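Local atomic coordinates of D-isomer specific 2-hydroxyacid dehydrogenase NAD-binding (Xanthobacter autotrophicus, PDB entry 4XA8), a protein that probably acts as an NAD(P)-dependent oxidoreductase of the D-isomer specific 2-hydroxyacid dehydrogenase family and binds NADPH. Residues 204-209 and 236-241; 227-232 and 253-258. All coordinates share one frame; numbering follows the deposited sequence.

Contact 1 of 2, residues 204-209 and 236-241; sequences VMLPLT and GPVVDE
Val238 turns both methyl groups onto residues 204-209 and buries more area here than any other residue of the two segments. With CG1 anti to the backbone N (chi1 161°), that methyl is set against both Val204 and Leu206. Val204 CG1 lies 3.6 Å from Val238 CG1, and the two valines run antiparallel to one another. Leu206 CD1 reaches the same Val238 CG1 at 3.9 Å, its side chain crossing that of Val238 at about a right angle. The other methyl, Val238 CG2, rests 3.8 Å from the carbonyl Leu206 O.

Leu208 is the second main contributor. Its CG stands anti to the backbone N (chi1 173°), and both methyls converge on Pro237 CG. Leu208 CD2 and Pro237 CG are only 3.3 Å apart, tighter than a normal van der Waals contact. Val204 CG2 also lies 4.1 Å from Val239 CG2. The side-chain contacts are all between apolar groups. Residues 236-238 form a short 3-10 turn, closed by a bond from Val239 N to Gly236 O.

The segments lie largely in the loops after strands 201-204 and 228-232. These adjacent parallel strands end here, at the cofactor-binding end of a Rossmann-type domain, with Val204 close to the NADPH-binding Ala234. Asp240 N-caps helix 241-250 and bonds Ala243 N. Val204 and Val239 both touch Phe230 and Asn232 of strand 228-232.

Contact 2 of 2, residues 227-232 and 253-258; sequences GAKFIN and IAEATL
Lys229 starts with CG anti to its carbonyl carbon (chi1 -57°), while Glu255 holds CG between its backbone N and carbonyl carbon (chi1 42°). The two chains then extend alongside each other in one direction. Lys229 NZ and Glu255 OE1 form a salt bridge at 3.1 Å, a weak hydrogen bond. Lys229 NZ also forms a salt bridge with Asp121 OD1 and bonds His118 O, and Glu255 OE1 bonds His118 ND1. An alanine in place of Lys229 would probably leave Glu255 and Asp121 without their shared positive charge.

The strands are neighbours in the parallel Rossmann-type sheet, joined as a beta-alpha-beta unit through helix 241-250. The axes of strands 228-232 and 253-258 approach to 4.7 Å, at an angle of 9°. Phe230 bonds with both its backbone groups: Phe230 N to Glu255 O at 3.0 Å, and Thr257 N to Phe230 O at 2.9 Å. Ala254 N to Ala228 O and Asn232 N to Thr257 O complete the set.

On the face opposite Lys229, Leu258 CD2 meets the edge of the Phe230 ring, 3.9 Å from Phe230 CD1, in the ring plane. Ile253 CG2 packs 3.8 Å from Phe230 CB. Leu244 of helix 241-250 touches Phe230, Ile253 and Leu258.

Contacts 1 and 2 have centres about 14 Å apart and meet directly. Strand 228-232 lies between strand 201-204, which ends in contact 1, and strand 253-258. Val204 N is 2.8 Å from Ile231 O, a probable hydrogen bond. Val204 CG2 packs 3.7 Å from Phe230 CZ, and Val239 CG2 lies 3.7 Å from Asn232 ND2. The segments alternate along the chain: residues 227-232 fall between those of contact 1, and 236-241 between those of contact 2. Val233 and Ala234, which bind NADPH in a structure of this protein, follow strand 228-232; this chain has none bound. The side chains of Val204 and Asn232 each lie about 4 Å from that of Ala234. Asn232 OD1 also bonds Ala234 N.

Contact 1 of 2, residues 204-209 and 236-241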
ATOM      1  N   VAL A 204      -2.085   9.620  12.225  1.00 22.04           N
ATOM      2  CA  VAL A 204      -1.859   9.756  13.680  1.00 22.60           C
ATOM      3  C   VAL A 204      -0.787   8.755  14.164  1.00 23.16           C
ATOM      4  O   VAL A 204      -0.988   7.520  14.106  1.00 24.49           O
ATOM      5  CB  VAL A 204      -3.124   9.472  14.487  1.00 23.88           C
ATOM      6  CG1 VAL A 204      -2.861   9.744  15.979  1.00 26.04           C
ATOM      7  CG2 VAL A 204      -4.279  10.336  14.005  1.00 25.13           C
ATOM      8  N   MET A 205       0.340   9.274  14.632  1.00 23.20           N
ATOM      9  CA  MET A 205       1.457   8.488  15.122  1.00 25.63           C
ATOM     10  C   MET A 205       2.002   9.075  16.450  1.00 29.80           C
ATOM     11  O   MET A 205       3.218   9.068  16.697  1.00 30.52           O
ATOM     12  CB  MET A 205       2.601   8.429  14.104  1.00 25.40           C
ATOM     13  CG  MET A 205       2.134   7.979  12.750  1.00 25.20           C
ATOM     14  SD  MET A 205       3.524   7.676  11.629  1.00 25.72           S
ATOM     15  CE  MET A 205       4.207   6.227  12.388  1.00 25.80           C
ATOM     16  N   LEU A 206       1.104   9.587  17.294  1.00 29.32           N
ATOM     17  CA  LEU A 206       1.538  10.204  18.558  1.00 33.61           C
ATOM     18  C   LEU A 206       1.669   9.158  19.637  1.00 36.06           C
ATOM     19  O   LEU A 206       0.786   8.358  19.802  1.00 37.28           O
ATOM     20  CB  LEU A 206       0.501  11.204  19.019  1.00 34.79           C
ATOM     21  CG  LEU A 206       0.541  12.534  18.330  1.00 35.55           C
ATOM     22  CD1 LEU A 206      -0.796  13.202  18.554  1.00 38.57           C
ATOM     23  CD2 LEU A 206       1.698  13.359  18.885  1.00 39.06           C
ATOM     24  N   PRO A 207       2.763   9.151  20.387  1.00 43.58           N
ATOM     25  CA  PRO A 207       2.681   8.309  21.602  1.00 49.35           C
ATOM     26  C   PRO A 207       1.570   8.789  22.542  1.00 50.78           C
ATOM     27  O   PRO A 207       1.319  10.006  22.578  1.00 48.38           O
ATOM     28  CB  PRO A 207       4.051   8.489  22.264  1.00 49.57           C
ATOM     29  CG  PRO A 207       4.585   9.766  21.723  1.00 47.55           C
ATOM     30  CD  PRO A 207       3.952  10.019  20.379  1.00 45.00           C
ATOM     31  N   LEU A 208       0.945   7.852  23.287  1.00 54.83           N
ATOM     32  CA  LEU A 208      -0.193   8.149  24.210  1.00 55.40           C
ATOM     33  C   LEU A 208       0.232   8.550  25.633  1.00 56.68           C
ATOM     34  O   LEU A 208       0.582   7.703  26.447  1.00 58.62           O
ATOM     35  CB  LEU A 208      -1.210   6.973  24.300  1.00 58.14           C
ATOM     36  CG  LEU A 208      -2.376   7.041  25.337  1.00 57.94           C
ATOM     37  CD1 LEU A 208      -3.328   8.203  25.106  1.00 58.80           C
ATOM     38  CD2 LEU A 208      -3.182   5.750  25.393  1.00 59.76           C
ATOM     39  N   THR A 209       0.135   9.839  25.938  1.00 56.34           N
ATOM     40  CA  THR A 209       0.487  10.377  27.269  1.00 56.88           C
ATOM     41  C   THR A 209      -0.692  11.227  27.779  1.00 58.82           C
ATOM     42  O   THR A 209      -1.625  11.509  27.028  1.00 55.61           O
ATOM     43  CB  THR A 209       1.751  11.254  27.185  1.00 56.75           C
ATOM     44  OG1 THR A 209       1.387  12.564  26.741  1.00 55.85           O
ATOM     45  CG2 THR A 209       2.754  10.660  26.191  1.00 57.01           C
ATOM     46  N   GLY A 236      -5.868   4.009  20.161  1.00 48.53           N
ATOM     47  CA  GLY A 236      -7.270   4.382  20.010  1.00 50.33           C
ATOM     48  C   GLY A 236      -7.609   5.724  20.642  1.00 52.11           C
ATOM     49  O   GLY A 236      -8.216   6.562  19.964  1.00 49.98           O
ATOM     50  N   PRO A 237      -7.166   5.951  21.914  1.00 51.72           N
ATOM     51  CA  PRO A 237      -7.579   7.109  22.710  1.00 50.44           C
ATOM     52  C   PRO A 237      -6.789   8.427  22.514  1.00 46.27           C
ATOM     53  O   PRO A 237      -7.147   9.418  23.159  1.00 44.86           O
ATOM     54  CB  PRO A 237      -7.418   6.601  24.150  1.00 54.93           C
ATOM     55  CG  PRO A 237      -6.221   5.754  24.076  1.00 57.87           C
ATOM     56  CD  PRO A 237      -6.267   5.081  22.707  1.00 56.33           C
ATOM     57  N   VAL A 238      -5.738   8.454  21.678  1.00 39.42           N
ATOM     58  CA  VAL A 238      -5.202   9.738  21.164  1.00 38.70           C
ATOM     59  C   VAL A 238      -6.335  10.394  20.395  1.00 36.41           C
ATOM     60  O   VAL A 238      -6.420  11.612  20.262  1.00 39.73           O
ATOM     61  CB  VAL A 238      -3.986   9.524  20.204  1.00 39.63           C
ATOM     62  CG1 VAL A 238      -3.746  10.759  19.349  1.00 38.98           C
ATOM     63  CG2 VAL A 238      -2.738   9.190  21.009  1.00 41.93           C
ATOM     64  N   VAL A 239      -7.193   9.551  19.847  1.00 34.96           N
ATOM     65  CA  VAL A 239      -8.314   9.976  19.066  1.00 35.94           C
ATOM     66  C   VAL A 239      -9.579   9.750  19.865  1.00 36.94           C
ATOM     67  O   VAL A 239      -9.738   8.701  20.494  1.00 37.51           O
ATOM     68  CB  VAL A 239      -8.344   9.221  17.726  1.00 34.27           C
ATOM     69  CG1 VAL A 239      -9.569   9.597  16.927  1.00 35.23           C
ATOM     70  CG2 VAL A 239      -7.099   9.564  16.920  1.00 35.12           C
ATOM     71  N   ASP A 240     -10.459  10.750  19.876  1.00 36.85           N
ATOM     72  CA  ASP A 240     -11.798  10.579  20.443  1.00 39.35           C
ATOM     73  C   ASP A 240     -12.651   9.778  19.467  1.00 37.37           C
ATOM     74  O   ASP A 240     -13.009  10.278  18.417  1.00 36.38           O
ATOM     75  CB  ASP A 240     -12.441  11.953  20.691  1.00 42.21           C
ATOM     76  CG  ASP A 240     -13.714  11.871  21.485  1.00 47.28           C
ATOM     77  OD1 ASP A 240     -14.760  11.496  20.929  1.00 50.98           O
ATOM     78  OD2 ASP A 240     -13.680  12.205  22.675  1.00 52.38           O
ATOM     79  N   GLU A 241     -12.953   8.531  19.792  1.00 39.68           N
ATOM     80  CA  GLU A 241     -13.577   7.632  18.829  1.00 39.85           C
ATOM     81  C   GLU A 241     -14.989   8.109  18.483  1.00 40.33           C
ATOM     82  O   GLU A 241     -15.380   8.072  17.322  1.00 38.50           O
ATOM     83  CB  GLU A 241     -13.598   6.196  19.360  1.00 44.32           C
ATOM     84  CG  GLU A 241     -13.945   5.122  18.327  1.00 44.43           C
ATOM     85  CD  GLU A 241     -13.396   3.729  18.685  1.00 47.65           C
ATOM     86  OE1 GLU A 241     -14.207   2.797  18.944  1.00 47.01           O
ATOM     87  OE2 GLU A 241     -12.151   3.564  18.672  1.00 43.32           O
TER

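Contact 2 of 2, residues 227-232 and 253-258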
ATOM      1  N   GLY A 227     -13.550  16.397   3.569  1.00 30.58           N
ATOM      2  CA  GLY A 227     -13.075  15.390   2.636  1.00 31.48           C
ATOM      3  C   GLY A 227     -11.731  14.771   2.970  1.00 27.04           C
ATOM      4  O   GLY A 227     -11.217  13.984   2.193  1.00 29.06           O
ATOM      5  N   ALA A 228     -11.180  15.085   4.136  1.00 26.08           N
ATOM      6  CA  ALA A 228      -9.911  14.582   4.537  1.00 25.13           C
ATOM      7  C   ALA A 228      -9.960  13.071   4.695  1.00 24.48           C
ATOM      8  O   ALA A 228     -11.013  12.479   4.918  1.00 26.37           O
ATOM      9  CB  ALA A 228      -9.438  15.231   5.849  1.00 24.96           C
ATOM     10  N   LYS A 229      -8.787  12.465   4.556  1.00 23.89           N
ATOM     11  CA  LYS A 229      -8.591  11.026   4.755  1.00 25.32           C
ATOM     12  C   LYS A 229      -7.729  10.784   6.017  1.00 25.41           C
ATOM     13  O   LYS A 229      -6.696  11.402   6.187  1.00 24.75           O
ATOM     14  CB  LYS A 229      -7.971  10.437   3.503  1.00 28.66           C
ATOM     15  CG  LYS A 229      -8.890  10.751   2.299  1.00 33.68           C
ATOM     16  CD  LYS A 229      -8.213  10.782   0.972  1.00 40.70           C
ATOM     17  CE  LYS A 229      -9.217  10.796  -0.193  1.00 41.50           C
ATOM     18  NZ  LYS A 229      -8.893   9.641  -1.120  1.00 46.19           N
ATOM     19  N   PHE A 230      -8.205   9.902   6.898  1.00 23.36           N
ATOM     20  CA  PHE A 230      -7.692   9.780   8.273  1.00 22.01           C
ATOM     21  C   PHE A 230      -7.145   8.361   8.523  1.00 22.62           C
ATOM     22  O   PHE A 230      -7.840   7.370   8.294  1.00 22.87           O
ATOM     23  CB  PHE A 230      -8.856  10.084   9.200  1.00 24.04           C
ATOM     24  CG  PHE A 230      -8.495  10.216  10.642  1.00 23.59           C
ATOM     25  CD1 PHE A 230      -8.510   9.098  11.467  1.00 26.23           C
ATOM     26  CD2 PHE A 230      -8.180  11.446  11.198  1.00 25.45           C
ATOM     27  CE1 PHE A 230      -8.203   9.192  12.805  1.00 26.96           C
ATOM     28  CE2 PHE A 230      -7.890  11.550  12.561  1.00 26.56           C
ATOM     29  CZ  PHE A 230      -7.900  10.424  13.352  1.00 25.92           C
ATOM     30  N   ILE A 231      -5.893   8.269   8.991  1.00 21.25           N
ATOM     31  CA  ILE A 231      -5.221   7.021   9.262  1.00 20.27           C
ATOM     32  C   ILE A 231      -4.772   7.049  10.742  1.00 22.14           C
ATOM     33  O   ILE A 231      -4.093   7.999  11.154  1.00 21.86           O
ATOM     34  CB  ILE A 231      -3.985   6.867   8.401  1.00 20.02           C
ATOM     35  CG1 ILE A 231      -4.389   6.782   6.933  1.00 20.19           C
ATOM     36  CG2 ILE A 231      -3.164   5.633   8.798  1.00 22.30           C
ATOM     37  CD1 ILE A 231      -3.250   7.083   6.007  1.00 20.95           C
ATOM     38  N   ASN A 232      -5.148   6.026  11.517  1.00 21.17           N
ATOM     39  CA  ASN A 232      -4.726   5.941  12.962  1.00 22.40           C
ATOM     40  C   ASN A 232      -3.940   4.687  13.216  1.00 22.57           C
ATOM     41  O   ASN A 232      -4.487   3.585  13.078  1.00 22.87           O
ATOM     42  CB  ASN A 232      -5.892   5.963  13.900  1.00 23.98           C
ATOM     43  CG  ASN A 232      -5.460   6.207  15.337  1.00 25.95           C
ATOM     44  OD1 ASN A 232      -4.297   6.521  15.597  1.00 25.60           O
ATOM     45  ND2 ASN A 232      -6.386   6.035  16.265  1.00 28.57           N
ATOM     46  N   ILE A 253     -14.822  13.700   7.297  1.00 31.70           N
ATOM     47  CA  ILE A 253     -13.748  12.818   6.927  1.00 29.51           C
ATOM     48  C   ILE A 253     -14.383  11.922   5.912  1.00 29.43           C
ATOM     49  O   ILE A 253     -15.411  11.294   6.189  1.00 30.18           O
ATOM     50  CB  ILE A 253     -13.216  12.050   8.151  1.00 29.25           C
ATOM     51  CG1 ILE A 253     -12.476  13.030   9.076  1.00 30.99           C
ATOM     52  CG2 ILE A 253     -12.229  10.980   7.753  1.00 28.75           C
ATOM     53  CD1 ILE A 253     -11.997  12.456  10.371  1.00 32.18           C
ATOM     54  N   ALA A 254     -13.754  11.850   4.737  1.00 27.99           N
ATOM     55  CA  ALA A 254     -14.267  11.067   3.626  1.00 27.99           C
ATOM     56  C   ALA A 254     -14.026   9.546   3.759  1.00 26.95           C
ATOM     57  O   ALA A 254     -14.874   8.705   3.326  1.00 26.96           O
ATOM     58  CB  ALA A 254     -13.687  11.576   2.323  1.00 28.02           C
ATOM     59  N   GLU A 255     -12.880   9.195   4.312  1.00 27.30           N
ATOM     60  CA  GLU A 255     -12.487   7.804   4.469  1.00 27.29           C
ATOM     61  C   GLU A 255     -11.392   7.658   5.501  1.00 25.25           C
ATOM     62  O   GLU A 255     -10.708   8.619   5.829  1.00 25.35           O
ATOM     63  CB  GLU A 255     -12.075   7.160   3.094  1.00 31.00           C
ATOM     64  CG  GLU A 255     -11.246   8.025   2.205  1.00 33.05           C
ATOM     65  CD  GLU A 255     -10.958   7.438   0.804  1.00 34.99           C
ATOM     66  OE1 GLU A 255      -9.770   7.163   0.535  1.00 30.63           O
ATOM     67  OE2 GLU A 255     -11.891   7.267  -0.034  1.00 35.45           O
ATOM     68  N   ALA A 256     -11.239   6.446   6.032  1.00 23.38           N
ATOM     69  CA  ALA A 256     -10.301   6.197   7.068  1.00 24.54           C
ATOM     70  C   ALA A 256      -9.774   4.776   7.029  1.00 24.51           C
ATOM     71  O   ALA A 256     -10.415   3.844   6.469  1.00 24.33           O
ATOM     72  CB  ALA A 256     -10.949   6.461   8.441  1.00 24.30           C
ATOM     73  N   THR A 257      -8.586   4.652   7.623  1.00 23.45           N
ATOM     74  CA  THR A 257      -7.907   3.402   7.854  1.00 23.75           C
ATOM     75  C   THR A 257      -7.484   3.436   9.344  1.00 23.87           C
ATOM     76  O   THR A 257      -6.714   4.306   9.787  1.00 22.11           O
ATOM     77  CB  THR A 257      -6.713   3.117   6.897  1.00 25.86           C
ATOM     78  OG1 THR A 257      -7.143   3.134   5.508  1.00 26.65           O
ATOM     79  CG2 THR A 257      -6.073   1.797   7.218  1.00 26.42           C
ATOM     80  N   LEU A 258      -8.020   2.481  10.114  1.00 22.62           N
ATOM     81  CA  LEU A 258      -7.916   2.504  11.582  1.00 22.76           C
ATOM     82  C   LEU A 258      -7.361   1.160  12.020  1.00 23.46           C
ATOM     83  O   LEU A 258      -7.963   0.120  11.732  1.00 24.64           O
ATOM     84  CB  LEU A 258      -9.286   2.762  12.214  1.00 23.11           C
ATOM     85  CG  LEU A 258     -10.013   4.029  11.762  1.00 23.48           C
ATOM     86  CD1 LEU A 258     -11.405   3.990  12.354  1.00 25.35           C
ATOM     87  CD2 LEU A 258      -9.248   5.292  12.151  1.00 25.01           C
TER